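Local coordinates for protein serpin 2 (Anopheles gambiae, PDB 3PZF) that inhibits the serine proteases CLIPB4, CLIPB9 and CLIPB10 and so restrains melanization in the mosquito's immune response, at residues T110-V120 and H133-Y141; T284-F292 and A389-F397. All blocks are in the same frame, centred on the assembly; numbering follows the deposited sequence.

Contact 1: residues T110-V120 and H133-Y141; sequences TNFFVDDFIEV and HAMLEKVSY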
loop_
_atom_site.group_PDB
_atom_site.type_symbol
_atom_site.label_atom_id
_atom_site.label_comp_id
_atom_site.label_asym_id
_atom_site.label_seq_id
_atom_site.Cartn_x
_atom_site.Cartn_y
_atom_site.Cartn_z
ATOM N N THR A 110 6.358 -1.591 11.099
ATOM C CA THR A 110 5.999 -2.997 11.164
ATOM C C THR A 110 6.459 -3.546 12.511
ATOM O O THR A 110 7.594 -3.304 12.928
ATOM C CB THR A 110 6.712 -3.805 10.022
ATOM O OG1 THR A 110 6.390 -3.262 8.743
ATOM C CG2 THR A 110 6.319 -5.298 10.054
ATOM N N ASN A 111 5.578 -4.282 13.186
ATOM C CA ASN A 111 5.867 -4.841 14.508
ATOM C C ASN A 111 5.245 -6.229 14.660
ATOM O O ASN A 111 4.062 -6.404 14.372
ATOM C CB ASN A 111 5.270 -3.918 15.595
ATOM C CG ASN A 111 5.929 -4.083 16.962
ATOM O OD1 ASN A 111 6.415 -5.159 17.322
ATOM N ND2 ASN A 111 5.909 -3.006 17.751
ATOM N N PHE A 112 6.022 -7.196 15.137
ATOM C CA PHE A 112 5.450 -8.428 15.675
ATOM C C PHE A 112 5.144 -8.194 17.158
ATOM O O PHE A 112 6.028 -7.820 17.913
ATOM C CB PHE A 112 6.425 -9.587 15.636
ATOM C CG PHE A 112 6.766 -10.093 14.259
ATOM C CD1 PHE A 112 6.143 -11.224 13.748
ATOM C CD2 PHE A 112 7.786 -9.503 13.524
ATOM C CE1 PHE A 112 6.499 -11.712 12.486
ATOM C CE2 PHE A 112 8.158 -10.013 12.289
ATOM C CZ PHE A 112 7.516 -11.121 11.779
ATOM N N PHE A 113 3.903 -8.413 17.565
ATOM C CA PHE A 113 3.525 -8.366 18.984
ATOM C C PHE A 113 3.415 -9.810 19.481
ATOM O O PHE A 113 2.531 -10.560 19.061
ATOM C CB PHE A 113 2.205 -7.600 19.146
ATOM C CG PHE A 113 2.308 -6.127 18.797
ATOM C CD1 PHE A 113 2.824 -5.228 19.717
ATOM C CD2 PHE A 113 1.934 -5.648 17.537
ATOM C CE1 PHE A 113 2.938 -3.893 19.419
ATOM C CE2 PHE A 113 2.044 -4.302 17.232
ATOM C CZ PHE A 113 2.548 -3.423 18.167
ATOM N N VAL A 114 4.323 -10.199 20.378
ATOM C CA VAL A 114 4.567 -11.596 20.668
ATOM C C VAL A 114 4.149 -11.842 22.097
ATOM O O VAL A 114 4.451 -11.026 22.957
ATOM C CB VAL A 114 6.071 -11.924 20.487
ATOM C CG1 VAL A 114 6.339 -13.363 20.765
ATOM C CG2 VAL A 114 6.528 -11.573 19.036
ATOM N N ASP A 115 3.445 -12.950 22.339
ATOM C CA ASP A 115 2.955 -13.300 23.689
ATOM C C ASP A 115 4.112 -13.488 24.675
ATOM O O ASP A 115 5.236 -13.803 24.266
ATOM C CB ASP A 115 2.089 -14.574 23.638
ATOM C CG ASP A 115 1.092 -14.668 24.804
ATOM O OD1 ASP A 115 0.958 -13.709 25.586
ATOM O OD2 ASP A 115 0.419 -15.711 24.932
ATOM N N ASP A 116 3.815 -13.312 25.973
ATOM C CA ASP A 116 4.811 -13.299 27.047
ATOM C C ASP A 116 5.767 -14.465 27.003
ATOM O O ASP A 116 6.948 -14.312 27.271
ATOM C CB ASP A 116 4.128 -13.401 28.429
ATOM C CG ASP A 116 3.420 -12.134 28.845
ATOM O OD1 ASP A 116 3.923 -11.031 28.540
ATOM O OD2 ASP A 116 2.360 -12.258 29.503
ATOM N N PHE A 117 5.229 -15.642 26.718
ATOM C CA PHE A 117 5.957 -16.882 26.957
ATOM C C PHE A 117 6.922 -17.169 25.816
ATOM O O PHE A 117 7.766 -18.058 25.913
ATOM C CB PHE A 117 4.975 -18.047 27.122
ATOM C CG PHE A 117 4.340 -18.479 25.834
ATOM C CD1 PHE A 117 4.938 -19.446 25.043
ATOM C CD2 PHE A 117 3.152 -17.907 25.407
ATOM C CE1 PHE A 117 4.359 -19.836 23.842
ATOM C CE2 PHE A 117 2.565 -18.294 24.219
ATOM C CZ PHE A 117 3.165 -19.254 23.428
ATOM N N ILE A 118 6.812 -16.413 24.723
ATOM C CA ILE A 118 7.706 -16.622 23.586
ATOM C C ILE A 118 9.047 -15.885 23.759
ATOM O O ILE A 118 9.064 -14.691 24.052
ATOM C CB ILE A 118 7.012 -16.191 22.275
ATOM C CG1 ILE A 118 5.841 -17.144 21.970
ATOM C CG2 ILE A 118 8.007 -16.149 21.123
ATOM C CD1 ILE A 118 4.831 -16.604 20.988
ATOM N N GLU A 119 10.159 -16.602 23.570
ATOM C CA GLU A 119 11.509 -16.008 23.580
ATOM C C GLU A 119 11.939 -15.593 22.190
ATOM O O GLU A 119 12.231 -16.442 21.360
ATOM C CB GLU A 119 12.568 -17.000 24.119
ATOM N N VAL A 120 12.007 -14.293 21.949
ATOM C CA VAL A 120 12.448 -13.769 20.662
ATOM C C VAL A 120 13.971 -13.945 20.498
ATOM O O VAL A 120 14.743 -13.593 21.401
ATOM C CB VAL A 120 12.047 -12.273 20.516
ATOM C CG1 VAL A 120 12.609 -11.694 19.236
ATOM C CG2 VAL A 120 10.509 -12.102 20.500
ATOM N N HIS A 133 13.450 -2.737 8.756
ATOM C CA HIS A 133 12.941 -1.641 9.562
ATOM C C HIS A 133 11.664 -2.048 10.292
ATOM O O HIS A 133 10.675 -1.308 10.328
ATOM C CB HIS A 133 12.776 -0.411 8.675
ATOM C CG HIS A 133 14.085 0.050 8.112
ATOM N ND1 HIS A 133 15.059 0.633 8.895
ATOM C CD2 HIS A 133 14.621 -0.067 6.873
ATOM C CE1 HIS A 133 16.118 0.902 8.151
ATOM N NE2 HIS A 133 15.877 0.484 6.921
ATOM N N ALA A 134 11.734 -3.248 10.860
ATOM C CA ALA A 134 10.664 -3.858 11.648
ATOM C C ALA A 134 11.160 -4.187 13.057
ATOM O O ALA A 134 12.366 -4.374 13.277
ATOM C CB ALA A 134 10.199 -5.131 10.961
ATOM N N MET A 135 10.235 -4.288 14.011
ATOM C CA MET A 135 10.614 -4.592 15.389
ATOM C C MET A 135 9.698 -5.665 15.971
ATOM O O MET A 135 8.707 -6.045 15.342
ATOM C CB MET A 135 10.562 -3.325 16.239
ATOM C CG MET A 135 11.617 -2.306 15.844
ATOM S SD MET A 135 11.753 -0.900 16.971
ATOM C CE MET A 135 11.065 0.417 15.955
ATOM N N LEU A 136 10.078 -6.169 17.146
ATOM C CA LEU A 136 9.278 -7.120 17.895
ATOM C C LEU A 136 9.151 -6.631 19.325
ATOM O O LEU A 136 10.131 -6.201 19.939
ATOM C CB LEU A 136 9.929 -8.508 17.880
ATOM C CG LEU A 136 10.179 -9.041 16.463
ATOM C CD1 LEU A 136 11.617 -8.753 15.991
ATOM C CD2 LEU A 136 9.898 -10.530 16.388
ATOM N N GLU A 137 7.946 -6.753 19.855
ATOM C CA GLU A 137 7.633 -6.317 21.218
ATOM C C GLU A 137 6.846 -7.398 21.946
ATOM O O GLU A 137 6.015 -8.065 21.345
ATOM C CB GLU A 137 6.788 -5.055 21.100
ATOM C CG GLU A 137 6.510 -4.315 22.381
ATOM C CD GLU A 137 5.796 -3.004 22.103
ATOM O OE1 GLU A 137 4.921 -2.625 22.901
ATOM O OE2 GLU A 137 6.113 -2.361 21.074
ATOM N N LYS A 138 7.080 -7.551 23.248
ATOM C CA LYS A 138 6.373 -8.547 24.058
ATOM C C LYS A 138 5.097 -7.941 24.632
ATOM O O LYS A 138 5.093 -6.816 25.114
ATOM C CB LYS A 138 7.251 -9.046 25.215
ATOM C CG LYS A 138 8.662 -9.471 24.822
ATOM C CD LYS A 138 8.670 -10.530 23.715
ATOM C CE LYS A 138 7.985 -11.819 24.151
ATOM N NZ LYS A 138 8.605 -12.426 25.354
ATOM N N VAL A 139 4.012 -8.695 24.563
ATOM C CA VAL A 139 2.754 -8.305 25.173
ATOM C C VAL A 139 2.168 -9.527 25.842
ATOM O O VAL A 139 2.691 -10.628 25.697
ATOM C CB VAL A 139 1.753 -7.810 24.122
ATOM C CG1 VAL A 139 2.307 -6.586 23.389
ATOM C CG2 VAL A 139 1.434 -8.924 23.130
ATOM N N SER A 140 1.074 -9.332 26.575
ATOM C CA SER A 140 0.398 -10.441 27.223
ATOM C C SER A 140 -1.016 -10.554 26.681
ATOM O O SER A 140 -1.889 -9.750 27.022
ATOM C CB SER A 140 0.335 -10.222 28.730
ATOM O OG SER A 140 -0.361 -11.289 29.339
ATOM N N TYR A 141 -1.255 -11.561 25.847
ATOM C CA TYR A 141 -2.577 -11.710 25.225
ATOM C C TYR A 141 -3.636 -12.167 26.255
ATOM O O TYR A 141 -4.843 -12.108 25.987
ATOM C CB TYR A 141 -2.510 -12.662 24.028
ATOM C CG TYR A 141 -1.831 -12.033 22.819
ATOM C CD1 TYR A 141 -2.543 -11.187 21.973
ATOM C CD2 TYR A 141 -0.483 -12.264 22.532
ATOM C CE1 TYR A 141 -1.942 -10.601 20.871
ATOM C CE2 TYR A 141 0.133 -11.659 21.419
ATOM C CZ TYR A 141 -0.613 -10.823 20.599
ATOM O OH TYR A 141 -0.069 -10.202 19.471
HETATM O O HOH W 1 8.868 -2.264 7.798
HETATM O O HOH W 2 8.943 -0.111 12.090
HETATM O O HOH W 3 11.589 -12.751 24.500
#

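Contact 2: residues T284-F292 and A389-F397; sequences TLPKFKFDF and AGKIENPVF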
loop_
_atom_site.group_PDB
_atom_site.type_symbol
_atom_site.label_atom_id
_atom_site.label_comp_id
_atom_site.label_asym_id
_atom_site.label_seq_id
_atom_site.Cartn_x
_atom_site.Cartn_y
_atom_site.Cartn_z
ATOM N N THR A 284 -9.760 17.080 -13.407
ATOM C CA THR A 284 -10.754 17.220 -12.333
ATOM C C THR A 284 -10.721 15.949 -11.485
ATOM O O THR A 284 -10.884 14.847 -12.032
ATOM C CB THR A 284 -12.194 17.372 -12.909
ATOM O OG1 THR A 284 -12.262 18.531 -13.736
ATOM C CG2 THR A 284 -13.237 17.528 -11.755
ATOM N N LEU A 285 -10.516 16.106 -10.172
ATOM C CA LEU A 285 -10.423 14.980 -9.237
ATOM C C LEU A 285 -11.279 15.282 -8.027
ATOM O O LEU A 285 -11.330 16.438 -7.574
ATOM C CB LEU A 285 -9.008 14.777 -8.729
ATOM C CG LEU A 285 -8.014 14.206 -9.758
ATOM C CD1 LEU A 285 -6.643 14.260 -9.121
ATOM C CD2 LEU A 285 -8.389 12.769 -10.079
ATOM N N PRO A 286 -11.940 14.249 -7.500
ATOM C CA PRO A 286 -12.671 14.462 -6.250
ATOM C C PRO A 286 -11.695 14.390 -5.094
ATOM O O PRO A 286 -10.780 13.556 -5.126
ATOM C CB PRO A 286 -13.642 13.278 -6.201
ATOM C CG PRO A 286 -12.931 12.177 -6.963
ATOM C CD PRO A 286 -12.134 12.892 -8.047
ATOM N N LYS A 287 -11.856 15.244 -4.102
ATOM C CA LYS A 287 -11.026 15.163 -2.913
ATOM C C LYS A 287 -11.503 13.978 -2.069
ATOM O O LYS A 287 -12.689 13.624 -2.089
ATOM C CB LYS A 287 -11.092 16.482 -2.138
ATOM C CG LYS A 287 -10.432 17.639 -2.917
ATOM C CD LYS A 287 -10.364 18.933 -2.136
ATOM C CE LYS A 287 -11.693 19.693 -2.205
ATOM N NZ LYS A 287 -11.655 21.001 -1.469
ATOM N N PHE A 288 -10.576 13.348 -1.349
ATOM C CA PHE A 288 -10.966 12.261 -0.453
ATOM C C PHE A 288 -10.012 12.124 0.702
ATOM O O PHE A 288 -8.824 12.468 0.609
ATOM C CB PHE A 288 -11.128 10.924 -1.200
ATOM C CG PHE A 288 -9.907 10.499 -2.015
ATOM C CD1 PHE A 288 -9.863 10.688 -3.408
ATOM C CD2 PHE A 288 -8.822 9.890 -1.392
ATOM C CE1 PHE A 288 -8.743 10.259 -4.172
ATOM C CE2 PHE A 288 -7.697 9.482 -2.139
ATOM C CZ PHE A 288 -7.657 9.674 -3.536
ATOM N N LYS A 289 -10.563 11.643 1.812
ATOM C CA LYS A 289 -9.795 11.324 2.996
ATOM C C LYS A 289 -10.421 10.100 3.650
ATOM O O LYS A 289 -11.579 10.134 4.074
ATOM C CB LYS A 289 -9.838 12.504 3.966
ATOM C CG LYS A 289 -9.157 12.229 5.310
ATOM C CD LYS A 289 -9.172 13.448 6.191
ATOM C CE LYS A 289 -8.296 13.238 7.429
ATOM N NZ LYS A 289 -8.246 14.456 8.298
ATOM N N PHE A 290 -9.664 9.006 3.752
ATOM C CA PHE A 290 -10.215 7.799 4.359
ATOM C C PHE A 290 -9.095 6.865 4.792
ATOM O O PHE A 290 -7.917 7.082 4.499
ATOM C CB PHE A 290 -11.158 7.056 3.380
ATOM C CG PHE A 290 -10.446 6.369 2.202
ATOM C CD1 PHE A 290 -10.130 5.006 2.223
ATOM C CD2 PHE A 290 -10.144 7.090 1.046
ATOM C CE1 PHE A 290 -9.497 4.388 1.131
ATOM C CE2 PHE A 290 -9.498 6.496 -0.034
ATOM C CZ PHE A 290 -9.184 5.140 -0.009
ATOM N N ASP A 291 -9.472 5.830 5.517
ATOM C CA ASP A 291 -8.512 4.805 5.839
ATOM C C ASP A 291 -9.132 3.432 5.619
ATOM O O ASP A 291 -10.340 3.284 5.420
ATOM C CB ASP A 291 -7.972 4.990 7.252
ATOM C CG ASP A 291 -9.031 5.113 8.263
ATOM O OD1 ASP A 291 -9.788 4.140 8.446
ATOM O OD2 ASP A 291 -9.083 6.178 8.902
ATOM N N PHE A 292 -8.291 2.416 5.657
ATOM C CA PHE A 292 -8.738 1.094 5.270
ATOM C C PHE A 292 -7.851 0.129 6.042
ATOM O O PHE A 292 -6.627 0.266 6.031
ATOM C CB PHE A 292 -8.582 0.845 3.761
ATOM C CG PHE A 292 -9.100 -0.501 3.334
ATOM C CD1 PHE A 292 -10.464 -0.720 3.186
ATOM C CD2 PHE A 292 -8.229 -1.577 3.152
ATOM C CE1 PHE A 292 -10.953 -1.972 2.823
ATOM C CE2 PHE A 292 -8.715 -2.836 2.793
ATOM C CZ PHE A 292 -10.085 -3.022 2.622
ATOM N N ALA A 389 -1.707 1.529 -3.037
ATOM C CA ALA A 389 -2.629 1.206 -4.144
ATOM C C ALA A 389 -4.036 1.315 -3.594
ATOM O O ALA A 389 -4.280 0.970 -2.438
ATOM C CB ALA A 389 -2.401 -0.193 -4.658
ATOM N N GLY A 390 -4.987 1.781 -4.392
ATOM C CA GLY A 390 -6.335 1.891 -3.833
ATOM C C GLY A 390 -7.336 2.151 -4.923
ATOM O O GLY A 390 -6.982 2.270 -6.119
ATOM N N LYS A 391 -8.604 2.245 -4.525
ATOM C CA LYS A 391 -9.611 2.665 -5.477
ATOM C C LYS A 391 -10.616 3.525 -4.762
ATOM O O LYS A 391 -10.769 3.459 -3.548
ATOM C CB LYS A 391 -10.292 1.458 -6.111
ATOM C CG LYS A 391 -10.970 0.562 -5.097
ATOM C CD LYS A 391 -11.890 -0.427 -5.771
ATOM C CE LYS A 391 -12.631 -1.245 -4.702
ATOM N NZ LYS A 391 -13.695 -2.098 -5.267
ATOM N N ILE A 392 -11.266 4.375 -5.540
ATOM C CA ILE A 392 -12.305 5.250 -5.017
ATOM C C ILE A 392 -13.620 4.767 -5.585
ATOM O O ILE A 392 -13.797 4.744 -6.789
ATOM C CB ILE A 392 -12.038 6.690 -5.471
ATOM C CG1 ILE A 392 -10.750 7.208 -4.824
ATOM C CG2 ILE A 392 -13.213 7.625 -5.136
ATOM C CD1 ILE A 392 -10.758 7.131 -3.271
ATOM N N GLU A 393 -14.536 4.347 -4.717
ATOM C CA GLU A 393 -15.904 4.022 -5.125
ATOM C C GLU A 393 -16.897 5.129 -4.721
ATOM O O GLU A 393 -17.966 5.281 -5.329
ATOM C CB GLU A 393 -16.322 2.716 -4.437
ATOM C CG GLU A 393 -15.561 1.483 -4.873
ATOM C CD GLU A 393 -16.036 0.921 -6.198
ATOM O OE1 GLU A 393 -16.868 1.574 -6.894
ATOM O OE2 GLU A 393 -15.563 -0.180 -6.548
ATOM N N ASN A 394 -16.533 5.916 -3.711
ATOM C CA ASN A 394 -17.427 6.956 -3.162
ATOM C C ASN A 394 -16.577 7.940 -2.371
ATOM O O ASN A 394 -16.334 7.733 -1.165
ATOM C CB ASN A 394 -18.456 6.312 -2.227
ATOM C CG ASN A 394 -19.417 7.340 -1.573
ATOM O OD1 ASN A 394 -19.376 8.534 -1.861
ATOM N ND2 ASN A 394 -20.267 6.858 -0.679
ATOM N N PRO A 395 -16.056 8.970 -3.051
ATOM C CA PRO A 395 -15.071 9.818 -2.382
ATOM C C PRO A 395 -15.700 10.705 -1.341
ATOM O O PRO A 395 -16.601 11.481 -1.642
ATOM C CB PRO A 395 -14.476 10.649 -3.511
ATOM C CG PRO A 395 -15.600 10.731 -4.557
ATOM C CD PRO A 395 -16.298 9.372 -4.448
ATOM N N VAL A 396 -15.214 10.579 -0.112
ATOM C CA VAL A 396 -15.704 11.405 0.972
ATOM C C VAL A 396 -14.512 12.174 1.498
ATOM O O VAL A 396 -13.432 11.608 1.696
ATOM C CB VAL A 396 -16.339 10.583 2.119
ATOM C CG1 VAL A 396 -16.625 11.494 3.304
ATOM C CG2 VAL A 396 -17.618 9.887 1.651
ATOM N N PHE A 397 -14.693 13.471 1.675
ATOM C CA PHE A 397 -13.664 14.318 2.249
ATOM C C PHE A 397 -14.249 14.971 3.505
ATOM O O PHE A 397 -14.019 14.475 4.601
ATOM C CB PHE A 397 -13.180 15.361 1.239
ATOM C CG PHE A 397 -11.984 16.153 1.705
ATOM C CD1 PHE A 397 -10.701 15.628 1.586
ATOM C CD2 PHE A 397 -12.135 17.439 2.209
ATOM C CE1 PHE A 397 -9.596 16.351 2.003
ATOM C CE2 PHE A 397 -11.038 18.170 2.628
ATOM C CZ PHE A 397 -9.759 17.623 2.530
ATOM O OXT PHE A 397 -14.973 15.968 3.490
HETATM O O HOH W 4 -13.254 11.887 5.404
#

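Contact 1: residues T110-V120 and H133-Y141
Phe112 and Leu136 lie side by side where strands 110-115 and 134-139 run parallel. Phe112 is gripped through both backbone polar atoms: its N gives a bond to Met135 O, and its O takes one from Glu137 N (2.9 Å, N-H...O 168°). Val114 repeats the pattern, its N reaching Glu137 O and its O receiving Val139 N. Leu136 CD2 packs 3.7 Å from Phe112 CB, apolar branches suited to a helix-covered sheet face.

Toward the end of strand 110-115, side chains take over from backbone bonding. Lys138, bent at chi2, chi3 and chi4, curls back over the Asp115-Ile118 type I turn. Its NZ meets Ile118 O at 2.7 Å, nearly in line with the carbonyl, Asp116 O at 3.2 Å from above the carbonyl plane, and a water also bound by Val120 N: three acceptors for three ammonium protons. Tyr141 OH donates to Phe113 O (2.7 Å), and bonds Thr178 OG1 of the next strand; Tyr141 N meets Asp115 OD1 at 3.1 Å, from above the carboxylate plane. Helix 122-132 links the two strands, making a beta-alpha-beta unit at the edge of serpin beta-sheet A.

Contact 2: residues T284-F292 and A389-F397
In serpins a strand of beta-sheet A meets the C-terminal tail leaving the last strand of beta-sheet B; here strand 288-292, with the preceding Pro286 and Lys287, faces strand 389-392 and the tail that follows it to Phe397. The strands themselves stay apart, their axes no closer than 10.2 Å, and side chains and the tail bridge the gap, with strand 374-380 packing beside them.

Ile392 CD1 reaches both phenylalanine rings of the strand. It sits over the centre of the Phe288 ring, 3.6 Å from the ring centroid and 9° off the normal, a well-aligned CH-pi contact, while the same methyl lies 3.5 Å from Phe290 CE2. The first torsion of Phe288 (chi1 54°) sets CG between the backbone N and carbonyl carbon; its ring can thus turn inward to Ile392 and Phe376, while CB stays beside the tail at Pro395 CB. A slender, branched isoleucine suits this place, because one terminal methyl can serve two rings. Pro395 CG rests 3.6 Å from Pro286 CB, both rings being apolar and compact.

Further along, one backbone hydrogen bond joins the tail to the strand. Lys289 N donates to Val396 O (2.9 Å, 167°), in the carbonyl plane, and a water bridges Lys289 O and the Phe397 carboxylate oxygen O. Lys287 CB makes an off-centre CH-pi contact, 4.3 Å from the Phe397 ring centroid, and the edge of that ring meets the Phe288 backbone. Lys287 NZ is instead engaged by Glu343 in a salt bridge, its interaction with the Phe397 ring being long and at most weak.

The chemistry is therefore mixed: apolar packing of isoleucine, proline and phenylalanine, with a single straight backbone bond and a water bridge, so the association of tail and strand probably rests more on apolar packing than on charge.

In the fold
Contacts 1 and 2 lie on opposite sides of the molecule's centre, their centres 34 Å apart and their nearest atoms about 14 Å apart, so neither touches the other. They are related through beta-sheet A: strand 105-115 of contact 1 pairs with strand 177-188, which pairs with strand 332-341, and that strand pairs with strand 277-295 of contact 2. Between strands 177-188 and 332-341, serpins insert their cleaved reactive loop as a new strand. Strand 332-341 leads into the hinge Leu344-Ala348, which is required for protease binding, and part of the hinge, 345-346, already pairs with strand 177-188. The inferred reactive bond, Lys359-Phe360, belongs to neither contact.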